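Local coordinates for Serine/threonine-protein kinase Tel1 (Chaetomium thermophilum, PDB 6SKY), which probably senses DNA damage as an ATM-family serine/threonine kinase, using ATP to phosphorylate proteins at serine or threonine followed by glutamine, at residues Lys2606-Ala2620 with Val2651-Phe2663. Residues are numbered along the deposited sequence; the frame is centred on the assembly and turned at random.
Sequences KQLVKGGNDDLRQDA and VLPLTSSSGLIEF. With AGS (phosphothiophosphoric acid-adenylate ester), chain C.
K2610 and I2661 meet on the nucleotide side of two antiparallel strands, a worked example of how the N-lobe of a PI3K-related kinase shapes its ATP site. Strand 2606-2611 pairs with 2658-2662 through two reciprocal couples of backbone bonds, L2608 with I2661 and K2610 with G2659; from L2608 N to I2661 O the distance is 2.9 Å. This register turns L2608, K2610 and I2661 onto the same face, where the nucleotide analogue AGS lies.

The lysine can be followed outward. K2610 CB sits 4.0 Å from G2659 O; beyond CG the chain runs extended, and K2610 CD rests 3.6 Å from I2661 CD1. K2610 CE then passes 3.7 Å from AGS O2A, an oxygen of the alpha-phosphate, and K2610 NZ makes a weak hydrogen bond of 3.5 Å to the same AGS O2A, while I2661 CD1 still flanks it. The isoleucine thus lines the lysine's path, and its other branch, CG2, approaches the adenine amino group. That amino group, AGS N6, donates to E2662 O at 2.8 Å, a backbone contact of the hinge kind seen in kinases. Next along, F2663 has CG anti to its backbone N (chi1 -157°), which lays one ring face against the adenine, with AGS C2 over the ring centre. L2608 comes in at that ring's edge, L2608 CD1 lying 3.4 Å from F2663 CD1.

Farther back, L2616 CD2 packs 3.7 Å from G2659 CA, directly against backbone, and also touches V2651 and I2661. A2620 and P2653 extend this apolar seam.

Strand 2658-2662 lies between 2604-2611 and 2651-2655 in the antiparallel sheet. Helix 2616-2632 packs on the nucleotide side, whereas V2609 and L2660 meet helix 2507-2522 on the other.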
loop_
_atom_site.group_PDB
_atom_site.type_symbol
_atom_site.label_atom_id
_atom_site.label_comp_id
_atom_site.label_asym_id
_atom_site.label_seq_id
_atom_site.Cartn_x
_atom_site.Cartn_y
_atom_site.Cartn_z
ATOM N N LYS A 2606 -40.442 5.228 -30.177
ATOM C CA LYS A 2606 -40.938 3.912 -30.530
ATOM C C LYS A 2606 -41.142 3.077 -29.276
ATOM O O LYS A 2606 -40.561 3.337 -28.223
ATOM C CB LYS A 2606 -39.981 3.218 -31.487
ATOM C CG LYS A 2606 -39.624 4.052 -32.683
ATOM C CD LYS A 2606 -38.821 3.251 -33.666
ATOM C CE LYS A 2606 -39.578 2.016 -34.090
ATOM N NZ LYS A 2606 -38.823 1.203 -35.080
ATOM N N GLN A 2607 -41.997 2.070 -29.396
ATOM C CA GLN A 2607 -42.411 1.275 -28.252
ATOM C C GLN A 2607 -42.697 -0.142 -28.701
ATOM O O GLN A 2607 -43.332 -0.349 -29.732
ATOM C CB GLN A 2607 -43.670 1.842 -27.601
ATOM C CG GLN A 2607 -43.534 3.236 -27.092
ATOM C CD GLN A 2607 -44.842 3.931 -27.018
ATOM O OE1 GLN A 2607 -45.864 3.372 -27.385
ATOM N NE2 GLN A 2607 -44.833 5.157 -26.543
ATOM N N LEU A 2608 -42.242 -1.110 -27.926
ATOM C CA LEU A 2608 -42.750 -2.466 -28.034
ATOM C C LEU A 2608 -43.949 -2.573 -27.115
ATOM O O LEU A 2608 -43.845 -2.269 -25.925
ATOM C CB LEU A 2608 -41.708 -3.505 -27.640
ATOM C CG LEU A 2608 -40.464 -3.748 -28.467
ATOM C CD1 LEU A 2608 -39.302 -3.104 -27.802
ATOM C CD2 LEU A 2608 -40.232 -5.225 -28.577
ATOM N N VAL A 2609 -45.080 -2.984 -27.660
ATOM C CA VAL A 2609 -46.260 -3.290 -26.871
ATOM C C VAL A 2609 -46.268 -4.802 -26.729
ATOM O O VAL A 2609 -46.690 -5.520 -27.633
ATOM C CB VAL A 2609 -47.537 -2.757 -27.520
ATOM C CG1 VAL A 2609 -48.694 -2.934 -26.592
ATOM C CG2 VAL A 2609 -47.378 -1.302 -27.860
ATOM N N LYS A 2610 -45.774 -5.292 -25.602
ATOM C CA LYS A 2610 -45.504 -6.707 -25.427
ATOM C C LYS A 2610 -46.658 -7.347 -24.681
ATOM O O LYS A 2610 -47.011 -6.912 -23.584
ATOM C CB LYS A 2610 -44.197 -6.918 -24.671
ATOM C CG LYS A 2610 -43.319 -7.989 -25.256
ATOM C CD LYS A 2610 -41.964 -7.958 -24.607
ATOM C CE LYS A 2610 -40.969 -8.810 -25.360
ATOM N NZ LYS A 2610 -39.606 -8.692 -24.768
ATOM N N GLY A 2611 -47.251 -8.375 -25.288
ATOM C CA GLY A 2611 -48.278 -9.161 -24.652
ATOM C C GLY A 2611 -47.824 -10.604 -24.534
ATOM O O GLY A 2611 -46.796 -11.007 -25.080
ATOM N N GLY A 2612 -48.609 -11.381 -23.807
ATOM C CA GLY A 2612 -48.254 -12.763 -23.589
ATOM C C GLY A 2612 -48.291 -13.111 -22.122
ATOM O O GLY A 2612 -49.045 -12.505 -21.362
ATOM N N ASN A 2613 -47.482 -14.080 -21.711
ATOM C CA ASN A 2613 -47.439 -14.519 -20.322
ATOM C C ASN A 2613 -46.060 -14.298 -19.716
ATOM O O ASN A 2613 -45.642 -15.025 -18.815
ATOM C CB ASN A 2613 -47.856 -15.984 -20.207
ATOM C CG ASN A 2613 -47.341 -16.829 -21.354
ATOM O OD1 ASN A 2613 -47.016 -16.314 -22.422
ATOM N ND2 ASN A 2613 -47.276 -18.136 -21.141
ATOM N N ASP A 2614 -45.347 -13.287 -20.201
ATOM C CA ASP A 2614 -44.013 -12.989 -19.714
ATOM C C ASP A 2614 -44.087 -12.266 -18.374
ATOM O O ASP A 2614 -45.162 -11.958 -17.857
ATOM C CB ASP A 2614 -43.254 -12.154 -20.739
ATOM C CG ASP A 2614 -44.063 -10.985 -21.239
ATOM O OD1 ASP A 2614 -45.235 -10.860 -20.830
ATOM O OD2 ASP A 2614 -43.532 -10.194 -22.040
ATOM N N ASP A 2615 -42.917 -11.992 -17.804
ATOM C CA ASP A 2615 -42.801 -11.258 -16.547
ATOM C C ASP A 2615 -41.871 -10.076 -16.778
ATOM O O ASP A 2615 -40.647 -10.227 -16.767
ATOM C CB ASP A 2615 -42.294 -12.155 -15.427
ATOM C CG ASP A 2615 -43.421 -12.833 -14.676
ATOM O OD1 ASP A 2615 -44.596 -12.554 -14.997
ATOM O OD2 ASP A 2615 -43.133 -13.640 -13.766
ATOM N N LEU A 2616 -42.454 -8.906 -16.994
ATOM C CA LEU A 2616 -41.682 -7.692 -17.164
ATOM C C LEU A 2616 -41.320 -7.036 -15.848
ATOM O O LEU A 2616 -40.504 -6.113 -15.843
ATOM C CB LEU A 2616 -42.442 -6.685 -18.019
ATOM C CG LEU A 2616 -42.529 -6.913 -19.519
ATOM C CD1 LEU A 2616 -43.674 -7.822 -19.837
ATOM C CD2 LEU A 2616 -42.717 -5.587 -20.192
ATOM N N ARG A 2617 -41.900 -7.473 -14.735
ATOM C CA ARG A 2617 -41.530 -6.861 -13.469
ATOM C C ARG A 2617 -40.136 -7.288 -13.039
ATOM O O ARG A 2617 -39.411 -6.497 -12.430
ATOM C CB ARG A 2617 -42.556 -7.193 -12.396
ATOM C CG ARG A 2617 -42.622 -6.156 -11.318
ATOM C CD ARG A 2617 -43.305 -6.685 -10.093
ATOM N NE ARG A 2617 -43.458 -5.642 -9.089
ATOM C CZ ARG A 2617 -42.632 -5.458 -8.068
ATOM N NH1 ARG A 2617 -42.853 -4.481 -7.208
ATOM N NH2 ARG A 2617 -41.589 -6.250 -7.905
ATOM N N GLN A 2618 -39.730 -8.511 -13.366
ATOM C CA GLN A 2618 -38.345 -8.913 -13.165
ATOM C C GLN A 2618 -37.397 -8.007 -13.935
ATOM O O GLN A 2618 -36.407 -7.510 -13.388
ATOM C CB GLN A 2618 -38.157 -10.363 -13.599
ATOM C CG GLN A 2618 -38.992 -11.356 -12.834
ATOM C CD GLN A 2618 -38.618 -11.412 -11.378
ATOM O OE1 GLN A 2618 -39.391 -11.016 -10.513
ATOM N NE2 GLN A 2618 -37.426 -11.904 -11.098
ATOM N N ASP A 2619 -37.692 -7.783 -15.216
ATOM C CA ASP A 2619 -36.844 -6.945 -16.049
ATOM C C ASP A 2619 -36.799 -5.516 -15.540
ATOM O O ASP A 2619 -35.742 -4.882 -15.565
ATOM C CB ASP A 2619 -37.332 -6.976 -17.491
ATOM C CG ASP A 2619 -37.095 -8.311 -18.159
ATOM O OD1 ASP A 2619 -36.769 -9.283 -17.454
ATOM O OD2 ASP A 2619 -37.231 -8.391 -19.396
ATOM N N ALA A 2620 -37.928 -4.993 -15.062
ATOM C CA ALA A 2620 -37.964 -3.615 -14.586
ATOM C C ALA A 2620 -37.204 -3.454 -13.278
ATOM O O ALA A 2620 -36.449 -2.489 -13.102
ATOM C CB ALA A 2620 -39.407 -3.164 -14.419
ATOM N N VAL A 2651 -38.655 -0.002 -18.912
ATOM C CA VAL A 2651 -39.659 -1.052 -18.935
ATOM C C VAL A 2651 -40.824 -0.590 -18.081
ATOM O O VAL A 2651 -40.626 -0.079 -16.976
ATOM C CB VAL A 2651 -39.104 -2.391 -18.421
ATOM C CG1 VAL A 2651 -40.020 -3.511 -18.797
ATOM C CG2 VAL A 2651 -37.733 -2.636 -18.972
ATOM N N LEU A 2652 -42.038 -0.767 -18.586
ATOM C CA LEU A 2652 -43.240 -0.353 -17.873
ATOM C C LEU A 2652 -44.221 -1.509 -17.888
ATOM O O LEU A 2652 -44.896 -1.735 -18.904
ATOM C CB LEU A 2652 -43.847 0.884 -18.514
ATOM C CG LEU A 2652 -45.120 1.434 -17.903
ATOM C CD1 LEU A 2652 -44.809 2.002 -16.558
ATOM C CD2 LEU A 2652 -45.663 2.487 -18.796
ATOM N N PRO A 2653 -44.317 -2.279 -16.807
ATOM C CA PRO A 2653 -45.297 -3.368 -16.761
ATOM C C PRO A 2653 -46.690 -2.810 -16.527
ATOM O O PRO A 2653 -46.910 -2.044 -15.589
ATOM C CB PRO A 2653 -44.831 -4.217 -15.575
ATOM C CG PRO A 2653 -43.482 -3.719 -15.243
ATOM C CD PRO A 2653 -43.446 -2.299 -15.628
ATOM N N LEU A 2654 -47.632 -3.181 -17.391
ATOM C CA LEU A 2654 -49.003 -2.714 -17.238
ATOM C C LEU A 2654 -49.807 -3.683 -16.386
ATOM O O LEU A 2654 -50.401 -3.295 -15.379
ATOM C CB LEU A 2654 -49.657 -2.533 -18.608
ATOM C CG LEU A 2654 -49.222 -1.311 -19.402
ATOM C CD1 LEU A 2654 -49.849 -1.342 -20.761
ATOM C CD2 LEU A 2654 -49.614 -0.062 -18.671
ATOM N N THR A 2655 -49.834 -4.945 -16.784
ATOM C CA THR A 2655 -50.496 -5.986 -16.019
ATOM C C THR A 2655 -49.524 -7.137 -15.835
ATOM O O THR A 2655 -48.355 -7.020 -16.205
ATOM C CB THR A 2655 -51.768 -6.444 -16.726
ATOM O OG1 THR A 2655 -51.493 -6.636 -18.116
ATOM C CG2 THR A 2655 -52.849 -5.399 -16.589
ATOM N N SER A 2656 -49.976 -8.251 -15.275
ATOM C CA SER A 2656 -49.109 -9.414 -15.141
ATOM C C SER A 2656 -48.893 -10.132 -16.456
ATOM O O SER A 2656 -48.298 -11.210 -16.467
ATOM C CB SER A 2656 -49.679 -10.392 -14.115
ATOM O OG SER A 2656 -49.463 -9.932 -12.794
ATOM N N SER A 2657 -49.359 -9.564 -17.560
ATOM C CA SER A 2657 -49.247 -10.219 -18.852
ATOM C C SER A 2657 -48.877 -9.262 -19.977
ATOM O O SER A 2657 -48.878 -9.675 -21.138
ATOM C CB SER A 2657 -50.560 -10.917 -19.189
ATOM O OG SER A 2657 -51.654 -10.041 -18.981
ATOM N N SER A 2658 -48.564 -8.007 -19.683
ATOM C CA SER A 2658 -48.368 -7.036 -20.745
ATOM C C SER A 2658 -47.498 -5.897 -20.246
ATOM O O SER A 2658 -47.432 -5.609 -19.050
ATOM C CB SER A 2658 -49.706 -6.497 -21.259
ATOM O OG SER A 2658 -50.420 -5.843 -20.229
ATOM N N GLY A 2659 -46.846 -5.237 -21.192
ATOM C CA GLY A 2659 -46.025 -4.100 -20.835
ATOM C C GLY A 2659 -45.669 -3.277 -22.044
ATOM O O GLY A 2659 -45.930 -3.652 -23.186
ATOM N N LEU A 2660 -45.079 -2.127 -21.764
ATOM C CA LEU A 2660 -44.503 -1.257 -22.774
ATOM C C LEU A 2660 -43.004 -1.201 -22.550
ATOM O O LEU A 2660 -42.551 -0.853 -21.458
ATOM C CB LEU A 2660 -45.089 0.145 -22.696
ATOM C CG LEU A 2660 -46.598 0.255 -22.777
ATOM C CD1 LEU A 2660 -46.978 1.693 -22.650
ATOM C CD2 LEU A 2660 -47.058 -0.302 -24.088
ATOM N N ILE A 2661 -42.239 -1.524 -23.577
ATOM C CA ILE A 2661 -40.789 -1.458 -23.514
ATOM C C ILE A 2661 -40.316 -0.363 -24.448
ATOM O O ILE A 2661 -40.819 -0.223 -25.563
ATOM C CB ILE A 2661 -40.154 -2.808 -23.869
ATOM C CG1 ILE A 2661 -40.752 -3.892 -22.995
ATOM C CG2 ILE A 2661 -38.697 -2.765 -23.625
ATOM C CD1 ILE A 2661 -40.119 -5.212 -23.192
ATOM N N GLU A 2662 -39.362 0.425 -23.983
ATOM C CA GLU A 2662 -38.806 1.490 -24.799
ATOM C C GLU A 2662 -37.943 0.891 -25.887
ATOM O O GLU A 2662 -37.007 0.143 -25.601
ATOM C CB GLU A 2662 -37.988 2.431 -23.934
ATOM C CG GLU A 2662 -37.391 3.575 -24.677
ATOM C CD GLU A 2662 -36.329 4.280 -23.874
ATOM O OE1 GLU A 2662 -35.141 3.947 -24.041
ATOM O OE2 GLU A 2662 -36.676 5.164 -23.068
ATOM N N PHE A 2663 -38.259 1.204 -27.134
ATOM C CA PHE A 2663 -37.467 0.742 -28.264
ATOM C C PHE A 2663 -36.282 1.682 -28.413
ATOM O O PHE A 2663 -36.458 2.852 -28.757
ATOM C CB PHE A 2663 -38.321 0.711 -29.523
ATOM C CG PHE A 2663 -37.820 -0.206 -30.574
ATOM C CD1 PHE A 2663 -38.172 -1.531 -30.567
ATOM C CD2 PHE A 2663 -37.009 0.257 -31.582
ATOM C CE1 PHE A 2663 -37.714 -2.381 -31.535
ATOM C CE2 PHE A 2663 -36.550 -0.587 -32.550
ATOM C CZ PHE A 2663 -36.903 -1.906 -32.526
HETATM P PG AGS C . -36.388 -14.797 -28.330
HETATM S S1G AGS C . -34.507 -15.274 -28.514
HETATM O O2G AGS C . -36.666 -14.246 -26.907
HETATM O O3G AGS C . -37.270 -16.051 -28.574
HETATM P PB AGS C . -36.327 -12.228 -29.140
HETATM O O1B AGS C . -35.098 -12.183 -28.328
HETATM O O2B AGS C . -36.205 -11.640 -30.543
HETATM O O3B AGS C . -36.789 -13.711 -29.360
HETATM P PA AGS C . -38.181 -10.212 -29.092
HETATM O O1A AGS C . -39.408 -10.650 -29.766
HETATM O O2A AGS C . -38.389 -9.155 -28.009
HETATM O O3A AGS C . -37.454 -11.422 -28.393
HETATM O "O5'" AGS C . -37.209 -9.691 -30.204
HETATM C "C5'" AGS C . -37.587 -8.533 -30.959
HETATM C "C4'" AGS C . -36.398 -8.012 -31.718
HETATM O "O4'" AGS C . -36.183 -6.631 -31.373
HETATM C "C3'" AGS C . -35.077 -8.715 -31.436
HETATM O "O3'" AGS C . -34.234 -8.697 -32.580
HETATM C "C2'" AGS C . -34.496 -7.895 -30.286
HETATM O "O2'" AGS C . -33.077 -7.900 -30.323
HETATM C "C1'" AGS C . -35.021 -6.490 -30.581
HETATM N N9 AGS C . -35.376 -5.746 -29.383
HETATM C C8 AGS C . -35.964 -6.237 -28.252
HETATM N N7 AGS C . -36.175 -5.337 -27.326
HETATM C C5 AGS C . -35.696 -4.169 -27.891
HETATM C C6 AGS C . -35.624 -2.848 -27.416
HETATM N N6 AGS C . -36.060 -2.468 -26.214
HETATM N N1 AGS C . -35.086 -1.920 -28.230
HETATM C C2 AGS C . -34.649 -2.294 -29.433
HETATM N N3 AGS C . -34.662 -3.507 -29.988
HETATM C C4 AGS C . -35.200 -4.405 -29.158
#